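Ribonuclease S-F11 (Nicotiana alata, PDB 1IOO) cleaves RNA as a secreted T2-family ribonuclease of the style, associated with gametophytic self-incompatibility, the rejection of self pollen. Local coordinates at residues Q6-W11 against G33-N38; F29-L34 against L107-K112. All coordinates share one frame; numbering follows the deposited sequence.

Contact 1. Residues Q6-W11 against G33-N38; sequences QLVLTW and GLWPDN
Two neighbouring strands of the antiparallel sheet meet here, Gln-6 pairing with Trp-35, Leu-7 with Leu-34 and Val-8 with Gly-33, and the local axes run 4.7 Å apart at closest approach. Gln-6 and Trp-35 form a hydrogen-bonded pair with two bonds: Gln-6 N gives to Trp-35 O, and Trp-35 N returns a straighter bond to Gln-6 O at 2.9 Å. Val-8 N to Gly-33 O is 2.8 Å, whereas the return bond from Gly-33 N to Val-8 O is weak at 3.3 Å. That uneven second pair lies at a classic beta bulge, in which His-32 and Gly-33 together face Val-8. On the sheet face that carries Gln-6, Val-8 and Trp-35, the indole receives both Val-8 and Gln-6. Val-8 CG2, anti to its own carbonyl carbon, sits over the six-membered ring in a CH-pi contact, 3.6 Å from the centroid and 7° off the normal. The Gln-6 chain is fully extended and runs beside the indole with its amide plane turned 75° from the ring; NE2 comes within 3.9 Å of Trp-35 CE3, while OE1 bonds Lys-152. The indole also stacks with the catalytic His-91, so an alanine at Trp-35 would probably leave a gap over Val-8 CG2 and deprive the His-91 ring of its stacking partner. On the other face, which carries Leu-7 and Leu-34, Leu-34 CD1 packs 4.1 Å from Leu-7 CB across the non-hydrogen-bonded pair.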
ATOM      1  N   GLN A   6      -3.729  -0.035  -8.234  1.00  9.14           N
ATOM      2  CA  GLN A   6      -3.302   0.859  -7.180  1.00 10.12           C
ATOM      3  C   GLN A   6      -2.396   0.151  -6.191  1.00  9.57           C
ATOM      4  O   GLN A   6      -2.814  -0.787  -5.511  1.00  9.71           O
ATOM      5  CB  GLN A   6      -4.498   1.455  -6.421  1.00 11.93           C
ATOM      6  CG  GLN A   6      -4.028   2.406  -5.320  1.00 14.57           C
ATOM      7  CD  GLN A   6      -5.143   3.001  -4.493  1.00 18.92           C
ATOM      8  OE1 GLN A   6      -4.894   3.817  -3.605  1.00 23.28           O
ATOM      9  NE2 GLN A   6      -6.377   2.598  -4.772  1.00 23.46           N
ATOM     10  N   LEU A   7      -1.133   0.560  -6.159  1.00  8.76           N
ATOM     11  CA  LEU A   7      -0.218   0.033  -5.167  1.00  9.28           C
ATOM     12  C   LEU A   7      -0.422   0.798  -3.873  1.00  9.09           C
ATOM     13  O   LEU A   7      -0.263   2.021  -3.841  1.00  9.47           O
ATOM     14  CB  LEU A   7       1.239   0.181  -5.626  1.00  9.65           C
ATOM     15  CG  LEU A   7       2.288  -0.274  -4.601  1.00  9.17           C
ATOM     16  CD1 LEU A   7       2.300  -1.794  -4.505  1.00 10.78           C
ATOM     17  CD2 LEU A   7       3.662   0.241  -5.008  1.00 10.95           C
ATOM     18  N   VAL A   8      -0.837   0.097  -2.826  1.00  8.59           N
ATOM     19  CA  VAL A   8      -1.075   0.740  -1.547  1.00  8.64           C
ATOM     20  C   VAL A   8       0.044   0.445  -0.578  1.00  9.10           C
ATOM     21  O   VAL A   8       0.277  -0.710  -0.217  1.00  9.39           O
ATOM     22  CB  VAL A   8      -2.410   0.288  -0.929  1.00  9.61           C
ATOM     23  CG1 VAL A   8      -2.654   1.030   0.386  1.00 11.07           C
ATOM     24  CG2 VAL A   8      -3.542   0.545  -1.914  1.00 11.09           C
ATOM     25  N   LEU A   9       0.747   1.494  -0.171  1.00  8.22           N
ATOM     26  CA  LEU A   9       1.856   1.360   0.761  1.00  9.43           C
ATOM     27  C   LEU A   9       1.471   1.869   2.140  1.00  9.95           C
ATOM     28  O   LEU A   9       0.978   2.988   2.293  1.00  9.84           O
ATOM     29  CB  LEU A   9       3.078   2.131   0.257  1.00 10.79           C
ATOM     30  CG  LEU A   9       3.635   1.669  -1.097  1.00  8.82           C
ATOM     31  CD1 LEU A   9       4.760   2.602  -1.528  1.00 12.68           C
ATOM     32  CD2 LEU A   9       4.139   0.235  -1.012  1.00 13.45           C
ATOM     33  N   THR A  10       1.710   1.032   3.139  1.00  9.23           N
ATOM     34  CA  THR A  10       1.398   1.349   4.520  1.00 11.12           C
ATOM     35  C   THR A  10       2.591   1.966   5.240  1.00 10.75           C
ATOM     36  O   THR A  10       3.735   1.582   5.008  1.00  9.49           O
ATOM     37  CB  THR A  10       1.082   0.064   5.323  1.00 13.05           C
ATOM     38  OG1 THR A  10      -0.117  -0.542   4.834  1.00 18.66           O
ATOM     39  CG2 THR A  10       0.954   0.376   6.809  1.00 15.82           C
ATOM     40  N   TRP A  11       2.315   2.964   6.070  1.00 10.32           N
ATOM     41  CA  TRP A  11       3.328   3.488   6.963  1.00  9.12           C
ATOM     42  C   TRP A  11       3.160   2.750   8.289  1.00  9.06           C
ATOM     43  O   TRP A  11       2.224   3.021   9.036  1.00  8.54           O
ATOM     44  CB  TRP A  11       3.161   5.002   7.153  1.00  9.60           C
ATOM     45  CG  TRP A  11       4.189   5.611   8.080  1.00  9.56           C
ATOM     46  CD1 TRP A  11       3.939   6.360   9.193  1.00 10.49           C
ATOM     47  CD2 TRP A  11       5.618   5.498   7.984  1.00  9.39           C
ATOM     48  NE1 TRP A  11       5.118   6.717   9.799  1.00 11.51           N
ATOM     49  CE2 TRP A  11       6.165   6.201   9.081  1.00  9.49           C
ATOM     50  CE3 TRP A  11       6.488   4.870   7.078  1.00  8.12           C
ATOM     51  CZ2 TRP A  11       7.543   6.293   9.301  1.00 10.38           C
ATOM     52  CZ3 TRP A  11       7.863   4.958   7.297  1.00 10.23           C
ATOM     53  CH2 TRP A  11       8.374   5.667   8.403  1.00  9.97           C
ATOM     54  N   GLY A  33      -1.335  -3.592  -0.163  1.00 10.11           N
ATOM     55  CA  GLY A  33      -2.024  -4.278  -1.232  1.00 10.45           C
ATOM     56  C   GLY A  33      -1.733  -3.727  -2.613  1.00 10.67           C
ATOM     57  O   GLY A  33      -1.052  -2.714  -2.794  1.00 10.60           O
ATOM     58  N   LEU A  34      -2.219  -4.469  -3.600  1.00  9.29           N
ATOM     59  CA  LEU A  34      -2.151  -4.100  -5.003  1.00  9.08           C
ATOM     60  C   LEU A  34      -3.527  -4.319  -5.581  1.00  9.37           C
ATOM     61  O   LEU A  34      -3.917  -5.454  -5.862  1.00 10.31           O
ATOM     62  CB  LEU A  34      -1.099  -4.954  -5.726  1.00  9.22           C
ATOM     63  CG  LEU A  34      -0.836  -4.631  -7.201  1.00  9.36           C
ATOM     64  CD1 LEU A  34      -0.440  -3.168  -7.359  1.00 12.38           C
ATOM     65  CD2 LEU A  34       0.258  -5.544  -7.742  1.00 11.14           C
ATOM     66  N   TRP A  35      -4.282  -3.236  -5.728  1.00  9.91           N
ATOM     67  CA  TRP A  35      -5.696  -3.368  -6.065  1.00 10.61           C
ATOM     68  C   TRP A  35      -6.068  -2.996  -7.494  1.00 10.09           C
ATOM     69  O   TRP A  35      -5.949  -1.840  -7.907  1.00 11.26           O
ATOM     70  CB  TRP A  35      -6.536  -2.501  -5.113  1.00 11.41           C
ATOM     71  CG  TRP A  35      -6.265  -2.728  -3.655  1.00 14.21           C
ATOM     72  CD1 TRP A  35      -5.733  -3.845  -3.082  1.00 14.37           C
ATOM     73  CD2 TRP A  35      -6.549  -1.826  -2.580  1.00 17.46           C
ATOM     74  NE1 TRP A  35      -5.667  -3.696  -1.716  1.00 16.25           N
ATOM     75  CE2 TRP A  35      -6.160  -2.464  -1.383  1.00 15.73           C
ATOM     76  CE3 TRP A  35      -7.093  -0.537  -2.513  1.00 19.16           C
ATOM     77  CZ2 TRP A  35      -6.299  -1.856  -0.129  1.00 18.60           C
ATOM     78  CZ3 TRP A  35      -7.232   0.067  -1.262  1.00 19.35           C
ATOM     79  CH2 TRP A  35      -6.835  -0.596  -0.093  1.00 18.98           C
ATOM     80  N   PRO A  36      -6.527  -3.986  -8.276  1.00 10.59           N
ATOM     81  CA  PRO A  36      -6.947  -3.653  -9.635  1.00 11.19           C
ATOM     82  C   PRO A  36      -8.262  -2.924  -9.379  1.00 12.62           C
ATOM     83  O   PRO A  36      -9.021  -3.330  -8.496  1.00 15.45           O
ATOM     84  CB  PRO A  36      -7.195  -5.021 -10.269  1.00 12.52           C
ATOM     85  CG  PRO A  36      -6.289  -5.929  -9.513  1.00 10.88           C
ATOM     86  CD  PRO A  36      -6.435  -5.445  -8.092  1.00  8.75           C
ATOM     87  N   ASP A  37      -8.552  -1.852 -10.105  1.00 14.06           N
ATOM     88  CA  ASP A  37      -9.779  -1.143  -9.789  1.00 15.49           C
ATOM     89  C   ASP A  37     -10.322  -0.345 -10.952  1.00 15.55           C
ATOM     90  O   ASP A  37      -9.741  -0.286 -12.039  1.00 15.60           O
ATOM     91  CB  ASP A  37      -9.533  -0.183  -8.615  1.00 15.87           C
ATOM     92  CG  ASP A  37     -10.652  -0.204  -7.587  1.00 17.96           C
ATOM     93  OD1 ASP A  37     -11.820  -0.412  -7.972  1.00 19.12           O
ATOM     94  OD2 ASP A  37     -10.359   0.003  -6.388  1.00 19.43           O
ATOM     95  N   ASN A  38     -11.479   0.249 -10.690  1.00 17.49           N
ATOM     96  CA  ASN A  38     -12.167   1.135 -11.604  1.00 18.76           C
ATOM     97  C   ASN A  38     -12.497   2.426 -10.871  1.00 20.35           C
ATOM     98  O   ASN A  38     -12.661   2.420  -9.650  1.00 20.50           O
ATOM     99  CB  ASN A  38     -13.465   0.493 -12.103  1.00 19.77           C
ATOM    100  CG  ASN A  38     -13.223  -0.757 -12.923  1.00 20.27           C
ATOM    101  OD1 ASN A  38     -12.436  -0.753 -13.870  1.00 20.35           O
ATOM    102  ND2 ASN A  38     -13.911  -1.836 -12.567  1.00 21.22           N
TER

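Contact 2. Residues F29-L34 against L107-K112; sequences FTIHGL and LALRLK. With NAG (2-acetamido-2-deoxy-beta-D-glucopyranose), chain C.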
ATOM      1  N   PHE A  29       8.137   2.120   4.547  1.00 10.34           N
ATOM      2  CA  PHE A  29       6.845   1.762   3.998  1.00  9.34           C
ATOM      3  C   PHE A  29       6.818   0.302   3.602  1.00 10.46           C
ATOM      4  O   PHE A  29       7.827  -0.256   3.167  1.00 10.39           O
ATOM      5  CB  PHE A  29       6.495   2.617   2.773  1.00  9.04           C
ATOM      6  CG  PHE A  29       6.206   4.048   3.099  1.00  8.86           C
ATOM      7  CD1 PHE A  29       7.239   4.966   3.222  1.00  9.97           C
ATOM      8  CD2 PHE A  29       4.896   4.476   3.313  1.00  9.36           C
ATOM      9  CE1 PHE A  29       6.983   6.290   3.556  1.00  8.22           C
ATOM     10  CE2 PHE A  29       4.625   5.800   3.652  1.00 10.06           C
ATOM     11  CZ  PHE A  29       5.671   6.710   3.775  1.00  9.09           C
ATOM     12  N   THR A  30       5.669  -0.327   3.803  1.00  8.97           N
ATOM     13  CA  THR A  30       5.479  -1.714   3.418  1.00  8.29           C
ATOM     14  C   THR A  30       4.243  -1.833   2.551  1.00  8.05           C
ATOM     15  O   THR A  30       3.424  -0.917   2.506  1.00  7.79           O
ATOM     16  CB  THR A  30       5.317  -2.636   4.638  1.00  9.84           C
ATOM     17  OG1 THR A  30       4.193  -2.208   5.408  1.00  9.47           O
ATOM     18  CG2 THR A  30       6.572  -2.613   5.497  1.00 10.34           C
ATOM     19  N   ILE A  31       4.112  -2.946   1.842  1.00  8.29           N
ATOM     20  CA  ILE A  31       2.964  -3.137   0.972  1.00  7.45           C
ATOM     21  C   ILE A  31       1.723  -3.538   1.759  1.00  7.58           C
ATOM     22  O   ILE A  31       1.772  -4.437   2.601  1.00  9.55           O
ATOM     23  CB  ILE A  31       3.218  -4.249  -0.053  1.00  7.78           C
ATOM     24  CG1 ILE A  31       4.419  -3.890  -0.927  1.00  7.96           C
ATOM     25  CG2 ILE A  31       1.963  -4.476  -0.893  1.00  7.45           C
ATOM     26  CD1 ILE A  31       4.944  -5.062  -1.737  1.00 11.91           C
ATOM     27  N   HIS A  32       0.620  -2.842   1.501  1.00  8.36           N
ATOM     28  CA  HIS A  32      -0.664  -3.191   2.103  1.00 10.54           C
ATOM     29  C   HIS A  32      -1.480  -3.977   1.099  1.00 11.60           C
ATOM     30  O   HIS A  32      -2.206  -4.913   1.445  1.00 12.92           O
ATOM     31  CB  HIS A  32      -1.450  -1.942   2.496  1.00 13.36           C
ATOM     32  CG  HIS A  32      -2.794  -2.247   3.076  1.00 18.92           C
ATOM     33  ND1 HIS A  32      -2.958  -3.036   4.194  1.00 21.56           N
ATOM     34  CD2 HIS A  32      -4.039  -1.888   2.682  1.00 22.12           C
ATOM     35  CE1 HIS A  32      -4.248  -3.152   4.463  1.00 22.55           C
ATOM     36  NE2 HIS A  32      -4.924  -2.465   3.561  1.00 24.19           N
ATOM     37  N   GLY A  33      -1.335  -3.592  -0.163  1.00 10.11           N
ATOM     38  CA  GLY A  33      -2.024  -4.278  -1.232  1.00 10.45           C
ATOM     39  C   GLY A  33      -1.733  -3.727  -2.613  1.00 10.67           C
ATOM     40  O   GLY A  33      -1.052  -2.714  -2.794  1.00 10.60           O
ATOM     41  N   LEU A  34      -2.219  -4.469  -3.600  1.00  9.29           N
ATOM     42  CA  LEU A  34      -2.151  -4.100  -5.003  1.00  9.08           C
ATOM     43  C   LEU A  34      -3.527  -4.319  -5.581  1.00  9.37           C
ATOM     44  O   LEU A  34      -3.917  -5.454  -5.862  1.00 10.31           O
ATOM     45  CB  LEU A  34      -1.099  -4.954  -5.726  1.00  9.22           C
ATOM     46  CG  LEU A  34      -0.836  -4.631  -7.201  1.00  9.36           C
ATOM     47  CD1 LEU A  34      -0.440  -3.168  -7.359  1.00 12.38           C
ATOM     48  CD2 LEU A  34       0.258  -5.544  -7.742  1.00 11.14           C
ATOM     49  N   LEU A 107       4.862  -8.664  -9.062  1.00  9.30           N
ATOM     50  CA  LEU A 107       4.636  -7.294  -9.520  1.00  9.20           C
ATOM     51  C   LEU A 107       4.589  -6.337  -8.337  1.00  9.41           C
ATOM     52  O   LEU A 107       5.189  -5.263  -8.372  1.00 10.43           O
ATOM     53  CB  LEU A 107       3.332  -7.182 -10.309  1.00 10.61           C
ATOM     54  CG  LEU A 107       2.977  -5.754 -10.754  1.00  9.35           C
ATOM     55  CD1 LEU A 107       4.082  -5.210 -11.652  1.00 11.72           C
ATOM     56  CD2 LEU A 107       1.647  -5.741 -11.488  1.00 13.68           C
ATOM     57  N   ALA A 108       3.870  -6.728  -7.289  1.00  9.95           N
ATOM     58  CA  ALA A 108       3.779  -5.905  -6.093  1.00  8.87           C
ATOM     59  C   ALA A 108       5.173  -5.586  -5.557  1.00 10.52           C
ATOM     60  O   ALA A 108       5.470  -4.445  -5.213  1.00  9.37           O
ATOM     61  CB  ALA A 108       2.948  -6.616  -5.024  1.00  9.93           C
ATOM     62  N   LEU A 109       6.034  -6.597  -5.511  1.00 10.63           N
ATOM     63  CA  LEU A 109       7.394  -6.411  -5.031  1.00 10.31           C
ATOM     64  C   LEU A 109       8.182  -5.488  -5.958  1.00 11.26           C
ATOM     65  O   LEU A 109       8.925  -4.620  -5.499  1.00 11.53           O
ATOM     66  CB  LEU A 109       8.102  -7.769  -4.905  1.00 10.13           C
ATOM     67  CG  LEU A 109       7.597  -8.666  -3.767  1.00 11.51           C
ATOM     68  CD1 LEU A 109       8.207 -10.056  -3.869  1.00 11.80           C
ATOM     69  CD2 LEU A 109       7.954  -8.026  -2.435  1.00 12.63           C
ATOM     70  N   ARG A 110       8.005  -5.673  -7.263  1.00 10.37           N
ATOM     71  CA  ARG A 110       8.697  -4.846  -8.252  1.00 11.93           C
ATOM     72  C   ARG A 110       8.288  -3.380  -8.130  1.00 12.25           C
ATOM     73  O   ARG A 110       9.136  -2.487  -8.130  1.00 13.53           O
ATOM     74  CB  ARG A 110       8.391  -5.342  -9.670  1.00 14.34           C
ATOM     75  CG  ARG A 110       9.085  -4.554 -10.776  1.00 18.37           C
ATOM     76  CD  ARG A 110       8.860  -5.195 -12.140  1.00 22.15           C
ATOM     77  NE  ARG A 110       7.582  -4.827 -12.749  1.00 26.57           N
ATOM     78  CZ  ARG A 110       7.318  -3.630 -13.265  1.00 29.04           C
ATOM     79  NH1 ARG A 110       8.241  -2.676 -13.247  1.00 30.80           N
ATOM     80  NH2 ARG A 110       6.134  -3.389 -13.817  1.00 29.84           N
ATOM     81  N   LEU A 111       6.985  -3.134  -8.027  1.00 11.19           N
ATOM     82  CA  LEU A 111       6.490  -1.767  -7.917  1.00 11.50           C
ATOM     83  C   LEU A 111       6.955  -1.113  -6.622  1.00 11.30           C
ATOM     84  O   LEU A 111       7.294   0.070  -6.605  1.00 12.74           O
ATOM     85  CB  LEU A 111       4.961  -1.744  -8.015  1.00 10.78           C
ATOM     86  CG  LEU A 111       4.428  -2.248  -9.361  1.00 13.24           C
ATOM     87  CD1 LEU A 111       2.913  -2.130  -9.395  1.00 13.60           C
ATOM     88  CD2 LEU A 111       5.034  -1.442 -10.496  1.00 15.07           C
ATOM     89  N   LYS A 112       6.966  -1.879  -5.537  1.00 12.35           N
ATOM     90  CA  LYS A 112       7.418  -1.363  -4.252  1.00 12.37           C
ATOM     91  C   LYS A 112       8.891  -0.947  -4.332  1.00 13.63           C
ATOM     92  O   LYS A 112       9.290   0.097  -3.817  1.00 14.20           O
ATOM     93  CB  LYS A 112       7.229  -2.445  -3.179  1.00 13.66           C
ATOM     94  CG  LYS A 112       7.389  -1.989  -1.734  1.00 15.61           C
ATOM     95  CD  LYS A 112       8.757  -2.305  -1.174  1.00 15.36           C
ATOM     96  CE  LYS A 112       8.731  -2.234   0.350  1.00 15.52           C
ATOM     97  NZ  LYS A 112      10.083  -2.381   0.959  1.00 15.06           N
TER
HETATM   98  C1  NAG C   1      12.878   1.483   2.236  1.00 12.17           C
HETATM   99  C2  NAG C   1      14.404   1.290   2.254  1.00 13.18           C
HETATM  100  C3  NAG C   1      15.005   1.597   0.886  1.00 14.22           C
HETATM  101  C4  NAG C   1      14.315   0.737  -0.164  1.00 11.77           C
HETATM  102  C5  NAG C   1      12.815   1.031  -0.132  1.00 11.32           C
HETATM  103  C6  NAG C   1      12.049   0.193  -1.135  1.00 12.65           C
HETATM  104  C7  NAG C   1      16.072   1.737   3.938  1.00 19.14           C
HETATM  105  C8  NAG C   1      16.845   2.796   4.704  1.00 20.40           C
HETATM  106  N2  NAG C   1      15.003   2.145   3.259  1.00 16.44           N
HETATM  107  O3  NAG C   1      16.396   1.309   0.904  1.00 15.46           O
HETATM  108  O4  NAG C   1      14.851   1.040  -1.463  1.00 12.42           O
HETATM  109  O5  NAG C   1      12.285   0.714   1.174  1.00 11.91           O
HETATM  110  O6  NAG C   1      12.097  -1.184  -0.790  1.00 16.22           O
HETATM  111  O7  NAG C   1      16.446   0.561   3.964  1.00 21.46           O
HETATM  112  O   HOH W   1       9.522   0.888   1.248  1.00 14.38           O
HETATM  113  O   HOH W   2       9.917  -2.000   3.892  1.00 18.04           O
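Ile-31 and Lys-112 cross obliquely, aliphatic part against aliphatic part, with Ile-31 CG1 3.6 Å from Lys-112 CG. CG1 of Ile-31 is anti to the carbonyl carbon (chi1 -60°), which sends CD1 on to the helix backbone, 3.6 Å from Ala-108 O and 4.1 Å from Ala-108 CB. Leu-34 meets the helix through both branches: CD2 lies against the Ala-108 backbone and 4.0 Å from Leu-107 CD2, while CD1 meets Leu-111 CD1, the two side chains crossing at about a right angle. This is helix-on-sheet packing, helix 101-113 laid on one face of the sheet of the T2 ribonuclease fold; the local axes pass 9.2 Å apart at 121°, and the methyl of Ala-108 fits between Ile-31 and Leu-34. Beyond the apolar part, Lys-112 bends at chi2 (-99°) and brings CE near Phe-29 O. Its NZ bonds O6 of an N-acetylglucosamine of the attached glycan, although the position of NZ is less certain. One water links Phe-29 O to NZ, donating to the carbonyl at 2.8 Å and accepting from the amine. A second also lies between them and near the sugar's O5, its bond from NZ weak.

Strand 30-37 serves both contacts, and Gly-33 and Leu-34 belong to each; their centres are 8 Å apart. Contact 1 joins the strand edge to edge with 4-10, and contact 2 covers one sheet face with helix 101-113. Pairing with 4-10 continues into the 29-34 segment through probable hydrogen bonds, Thr-10 N to Thr-30 O at 2.7 Å and His-32 N to Val-8 O at 2.8 Å. His-32, the proton donor, is thus held within this strand pair, and its side chain makes no contact with 107-112. From contact 1, the Trp-35 side chain comes about 3 Å from that of His-91, the proton acceptor, at the nearest atoms. Lys-112 of contact 2 lies beside the glycan.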